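Local coordinates for protein quinoline 2-oxidoreductase large subunit (Pseudomonas putida, PDB 1T3Q) that hydroxylates quinoline at carbon 2 as the large, molybdenum-bearing subunit of a molybdenum hydroxylase of the xanthine dehydrogenase family, at residues Q508-I517 with T668-E676. Numbering follows the deposited sequence.
With MCN (pterin cytosine dinucleotide), chain N.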
loop_
_atom_site.group_PDB
_atom_site.type_symbol
_atom_site.label_atom_id
_atom_site.label_comp_id
_atom_site.label_asym_id
_atom_site.label_seq_id
_atom_site.Cartn_x
_atom_site.Cartn_y
_atom_site.Cartn_z
ATOM N N GLN B 508 21.068 -7.023 -7.005
ATOM C CA GLN B 508 22.190 -6.541 -7.810
ATOM C C GLN B 508 22.452 -5.034 -7.839
ATOM O O GLN B 508 23.229 -4.560 -8.660
ATOM C CB GLN B 508 22.132 -7.101 -9.249
ATOM C CG GLN B 508 20.937 -6.701 -10.091
ATOM C CD GLN B 508 19.716 -7.549 -9.808
ATOM O OE1 GLN B 508 19.178 -7.527 -8.705
ATOM N NE2 GLN B 508 19.273 -8.305 -10.808
ATOM N N GLY B 509 21.803 -4.287 -6.948
ATOM C CA GLY B 509 22.053 -2.854 -6.839
ATOM C C GLY B 509 21.466 -1.811 -7.778
ATOM O O GLY B 509 21.956 -0.678 -7.797
ATOM N N HIS B 510 20.430 -2.160 -8.537
ATOM C CA HIS B 510 19.798 -1.218 -9.474
ATOM C C HIS B 510 19.384 0.109 -8.850
ATOM O O HIS B 510 19.517 1.166 -9.457
ATOM C CB HIS B 510 18.541 -1.844 -10.083
ATOM C CG HIS B 510 18.803 -3.074 -10.886
ATOM N ND1 HIS B 510 17.795 -3.916 -11.304
ATOM C CD2 HIS B 510 19.952 -3.595 -11.371
ATOM C CE1 HIS B 510 18.313 -4.900 -12.015
ATOM N NE2 HIS B 510 19.621 -4.729 -12.071
ATOM N N GLU B 511 18.840 0.035 -7.643
ATOM C CA GLU B 511 18.372 1.207 -6.932
ATOM C C GLU B 511 19.481 2.249 -6.800
ATOM O O GLU B 511 19.220 3.450 -6.719
ATOM C CB GLU B 511 17.851 0.766 -5.563
ATOM C CG GLU B 511 17.272 1.849 -4.699
ATOM C CD GLU B 511 16.518 1.271 -3.509
ATOM O OE1 GLU B 511 16.302 2.007 -2.529
ATOM O OE2 GLU B 511 16.138 0.078 -3.565
ATOM N N THR B 512 20.722 1.785 -6.799
ATOM C CA THR B 512 21.859 2.687 -6.689
ATOM C C THR B 512 22.491 2.975 -8.052
ATOM O O THR B 512 22.639 4.131 -8.441
ATOM C CB THR B 512 22.932 2.099 -5.735
ATOM O OG1 THR B 512 22.389 2.008 -4.409
ATOM C CG2 THR B 512 24.176 2.975 -5.710
ATOM N N THR B 513 22.836 1.927 -8.790
ATOM C CA THR B 513 23.482 2.115 -10.084
ATOM C C THR B 513 22.645 2.818 -11.152
ATOM O O THR B 513 23.186 3.576 -11.956
ATOM C CB THR B 513 24.008 0.777 -10.642
ATOM O OG1 THR B 513 22.958 -0.197 -10.660
ATOM C CG2 THR B 513 25.156 0.271 -9.781
ATOM N N LEU B 514 21.338 2.582 -11.175
ATOM C CA LEU B 514 20.514 3.250 -12.174
ATOM C C LEU B 514 20.454 4.747 -11.863
ATOM O O LEU B 514 20.327 5.571 -12.766
ATOM C CB LEU B 514 19.098 2.649 -12.213
ATOM C CG LEU B 514 19.015 1.182 -12.660
ATOM C CD1 LEU B 514 17.550 0.736 -12.694
ATOM C CD2 LEU B 514 19.658 1.016 -14.040
ATOM N N ALA B 515 20.555 5.098 -10.582
ATOM C CA ALA B 515 20.523 6.500 -10.188
ATOM C C ALA B 515 21.801 7.173 -10.678
ATOM O O ALA B 515 21.777 8.329 -11.095
ATOM C CB ALA B 515 20.415 6.629 -8.663
ATOM N N GLN B 516 22.912 6.443 -10.600
ATOM C CA GLN B 516 24.206 6.951 -11.045
ATOM C C GLN B 516 24.153 7.275 -12.534
ATOM O O GLN B 516 24.711 8.276 -12.985
ATOM C CB GLN B 516 25.302 5.916 -10.773
ATOM C CG GLN B 516 25.633 5.743 -9.294
ATOM C CD GLN B 516 26.724 4.716 -9.059
ATOM O OE1 GLN B 516 26.448 3.570 -8.717
ATOM N NE2 GLN B 516 27.976 5.124 -9.258
ATOM N N ILE B 517 23.473 6.425 -13.296
ATOM C CA ILE B 517 23.337 6.626 -14.735
ATOM C C ILE B 517 22.488 7.862 -15.028
ATOM O O ILE B 517 22.879 8.719 -15.821
ATOM C CB ILE B 517 22.666 5.400 -15.416
ATOM C CG1 ILE B 517 23.588 4.180 -15.325
ATOM C CG2 ILE B 517 22.340 5.727 -16.877
ATOM C CD1 ILE B 517 22.948 2.887 -15.799
ATOM N N THR B 668 32.523 -0.060 -19.460
ATOM C CA THR B 668 32.542 0.930 -18.391
ATOM C C THR B 668 31.789 0.420 -17.164
ATOM O O THR B 668 30.611 0.088 -17.253
ATOM C CB THR B 668 31.880 2.248 -18.852
ATOM O OG1 THR B 668 32.636 2.806 -19.933
ATOM C CG2 THR B 668 31.816 3.254 -17.705
ATOM N N MET B 669 32.472 0.351 -16.024
ATOM C CA MET B 669 31.829 -0.086 -14.785
ATOM C C MET B 669 31.070 1.092 -14.187
ATOM O O MET B 669 31.619 2.188 -14.060
ATOM C CB MET B 669 32.862 -0.553 -13.759
ATOM C CG MET B 669 33.630 -1.805 -14.119
ATOM S SD MET B 669 34.707 -2.290 -12.752
ATOM C CE MET B 669 36.090 -1.192 -13.007
ATOM N N ILE B 670 29.813 0.873 -13.814
ATOM C CA ILE B 670 29.017 1.932 -13.206
ATOM C C ILE B 670 29.466 2.095 -11.757
ATOM O O ILE B 670 29.709 3.206 -11.284
ATOM C CB ILE B 670 27.517 1.576 -13.195
ATOM C CG1 ILE B 670 27.019 1.343 -14.624
ATOM C CG2 ILE B 670 26.713 2.691 -12.527
ATOM C CD1 ILE B 670 25.611 0.763 -14.669
ATOM N N ASN B 671 29.596 0.966 -11.068
ATOM C CA ASN B 671 29.972 0.942 -9.664
ATOM C C ASN B 671 30.926 -0.232 -9.452
ATOM O O ASN B 671 30.494 -1.372 -9.272
ATOM C CB ASN B 671 28.699 0.775 -8.820
ATOM C CG ASN B 671 28.932 1.021 -7.347
ATOM O OD1 ASN B 671 29.756 0.360 -6.723
ATOM N ND2 ASN B 671 28.195 1.977 -6.778
ATOM N N PRO B 672 32.245 0.031 -9.485
ATOM C CA PRO B 672 33.255 -1.016 -9.301
ATOM C C PRO B 672 33.006 -1.904 -8.083
ATOM O O PRO B 672 33.179 -3.116 -8.152
ATOM C CB PRO B 672 34.556 -0.223 -9.205
ATOM C CG PRO B 672 34.289 0.949 -10.107
ATOM C CD PRO B 672 32.884 1.344 -9.701
ATOM N N MET B 673 32.610 -1.298 -6.969
ATOM C CA MET B 673 32.328 -2.051 -5.750
ATOM C C MET B 673 31.235 -3.100 -6.006
ATOM O O MET B 673 31.377 -4.272 -5.656
ATOM C CB MET B 673 31.863 -1.100 -4.650
ATOM C CG MET B 673 31.543 -1.786 -3.329
ATOM S SD MET B 673 30.918 -0.622 -2.093
ATOM C CE MET B 673 29.225 -0.395 -2.709
ATOM N N ILE B 674 30.141 -2.664 -6.612
ATOM C CA ILE B 674 29.026 -3.561 -6.903
ATOM C C ILE B 674 29.430 -4.637 -7.903
ATOM O O ILE B 674 29.052 -5.799 -7.755
ATOM C CB ILE B 674 27.804 -2.753 -7.401
ATOM C CG1 ILE B 674 27.153 -2.053 -6.201
ATOM C CG2 ILE B 674 26.787 -3.672 -8.095
ATOM C CD1 ILE B 674 26.076 -1.061 -6.557
ATOM N N VAL B 675 30.215 -4.262 -8.912
ATOM C CA VAL B 675 30.667 -5.229 -9.907
ATOM C C VAL B 675 31.512 -6.318 -9.247
ATOM O O VAL B 675 31.368 -7.498 -9.565
ATOM C CB VAL B 675 31.507 -4.543 -11.024
ATOM C CG1 VAL B 675 32.154 -5.589 -11.913
ATOM C CG2 VAL B 675 30.620 -3.623 -11.844
ATOM N N GLU B 676 32.393 -5.938 -8.321
ATOM C CA GLU B 676 33.217 -6.947 -7.674
ATOM C C GLU B 676 32.361 -7.840 -6.792
ATOM O O GLU B 676 32.652 -9.021 -6.645
ATOM C CB GLU B 676 34.358 -6.309 -6.871
ATOM C CG GLU B 676 35.424 -5.675 -7.770
ATOM C CD GLU B 676 36.770 -5.503 -7.084
ATOM O OE1 GLU B 676 36.877 -5.807 -5.875
ATOM O OE2 GLU B 676 37.725 -5.066 -7.761
HETATM N N1 MCN N . 27.051 -3.289 -13.058
HETATM C C2 MCN N . 27.848 -2.098 -13.031
HETATM N N3 MCN N . 28.513 -1.860 -14.224
HETATM C C4 MCN N . 28.473 -2.646 -15.371
HETATM C C5 MCN N . 27.649 -3.861 -15.335
HETATM C C6 MCN N . 26.947 -4.173 -14.196
HETATM O O2 MCN N . 27.923 -1.418 -12.033
HETATM N N4 MCN N . 29.144 -2.317 -16.454
HETATM C "C1'" MCN N . 26.246 -3.574 -11.735
HETATM C C2D MCN N . 24.732 -3.079 -11.848
HETATM O "O2'" MCN N . 24.263 -2.600 -10.537
HETATM C "C3'" MCN N . 24.008 -4.299 -12.375
HETATM C C4D MCN N . 24.687 -5.469 -11.704
HETATM O O4D MCN N . 26.096 -4.989 -11.426
HETATM O "O3'" MCN N . 22.582 -4.222 -12.022
HETATM C "C5'" MCN N . 24.579 -6.830 -12.449
HETATM O "O5'" MCN N . 25.000 -6.572 -13.765
HETATM P PA MCN N . 24.153 -6.880 -15.061
HETATM O O1A MCN N . 23.748 -5.549 -15.616
HETATM O O2A MCN N . 25.023 -7.841 -15.854
HETATM O O3A MCN N . 22.839 -7.804 -14.800
HETATM P PB MCN N . 21.416 -7.454 -14.156
HETATM O O1B MCN N . 20.390 -7.683 -15.217
HETATM O O2B MCN N . 21.435 -6.110 -13.487
HETATM O O3B MCN N . 21.262 -8.541 -12.987
HETATM C C10 MCN N . 20.820 -9.845 -13.269
HETATM C "C9'" MCN N . 22.031 -10.715 -13.172
HETATM C "C8'" MCN N . 21.504 -12.150 -13.402
HETATM S "S8'" MCN N . 20.776 -12.447 -15.008
HETATM C "C7'" MCN N . 21.572 -13.163 -12.535
HETATM S "S7'" MCN N . 20.939 -14.810 -12.813
HETATM C "C6'" MCN N . 22.189 -12.875 -11.125
HETATM C C7 MCN N . 23.167 -11.732 -11.191
HETATM O "O9'" MCN N . 22.575 -10.584 -11.776
HETATM N "N5'" MCN N . 21.000 -12.747 -10.184
HETATM C C4A MCN N . 21.463 -12.103 -8.968
HETATM N "N8'" MCN N . 23.633 -11.361 -9.812
HETATM C C4B MCN N . 22.705 -11.486 -8.736
HETATM N "N1'" MCN N . 23.116 -10.864 -7.530
HETATM C "C2'" MCN N . 22.198 -10.893 -6.535
HETATM N "N2'" MCN N . 22.547 -10.326 -5.360
HETATM N "N3'" MCN N . 20.942 -11.448 -6.678
HETATM C "C4'" MCN N . 20.449 -12.083 -7.879
HETATM O "O4'" MCN N . 19.334 -12.545 -7.923
#
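The nucleotide end of the molybdopterin cytosine dinucleotide pocket is built where Thr513 and Gln516 of the helix beginning at 510 meet Ile670, Asn671 and Ile674. The 668-676 segment reads the cytosine by its backbone: Thr668 O accepts from N4 (2.9 Å), Ile670 N gives an almost straight bond to N3 (178°), and Asn671 N binds O2. From the other segment, His510 NE2 donates to phosphate oxygen O2B (2.7 Å), while Gln508 O accepts from ribose O2'. Next to that hydroxyl, Thr513 CG2 meets Ile674 CD1 tip to tip at 3.6 Å; one turn further on, Ile517 CD1 touches Ile670 CD1. Asn671 ND2 sends a nearly straight bond to Gln516 OE1 (3.1 Å), the two amide planes almost perpendicular. With CG anti to the backbone N (chi1 -168°), the Asn671 amide also brings OD1 to Ile674 N, capping helix 672-692. Replacing Gln516 by alanine would probably leave Asn671 ND2 with Val18 O but without its mate on helix 510-522, and would take from Thr16 O the hydrogen bond that Gln516 NE2 now gives it. Helix 549-576 packs on Ile517 and Ile670, while strand 722-726 lies against Met669 and Glu676.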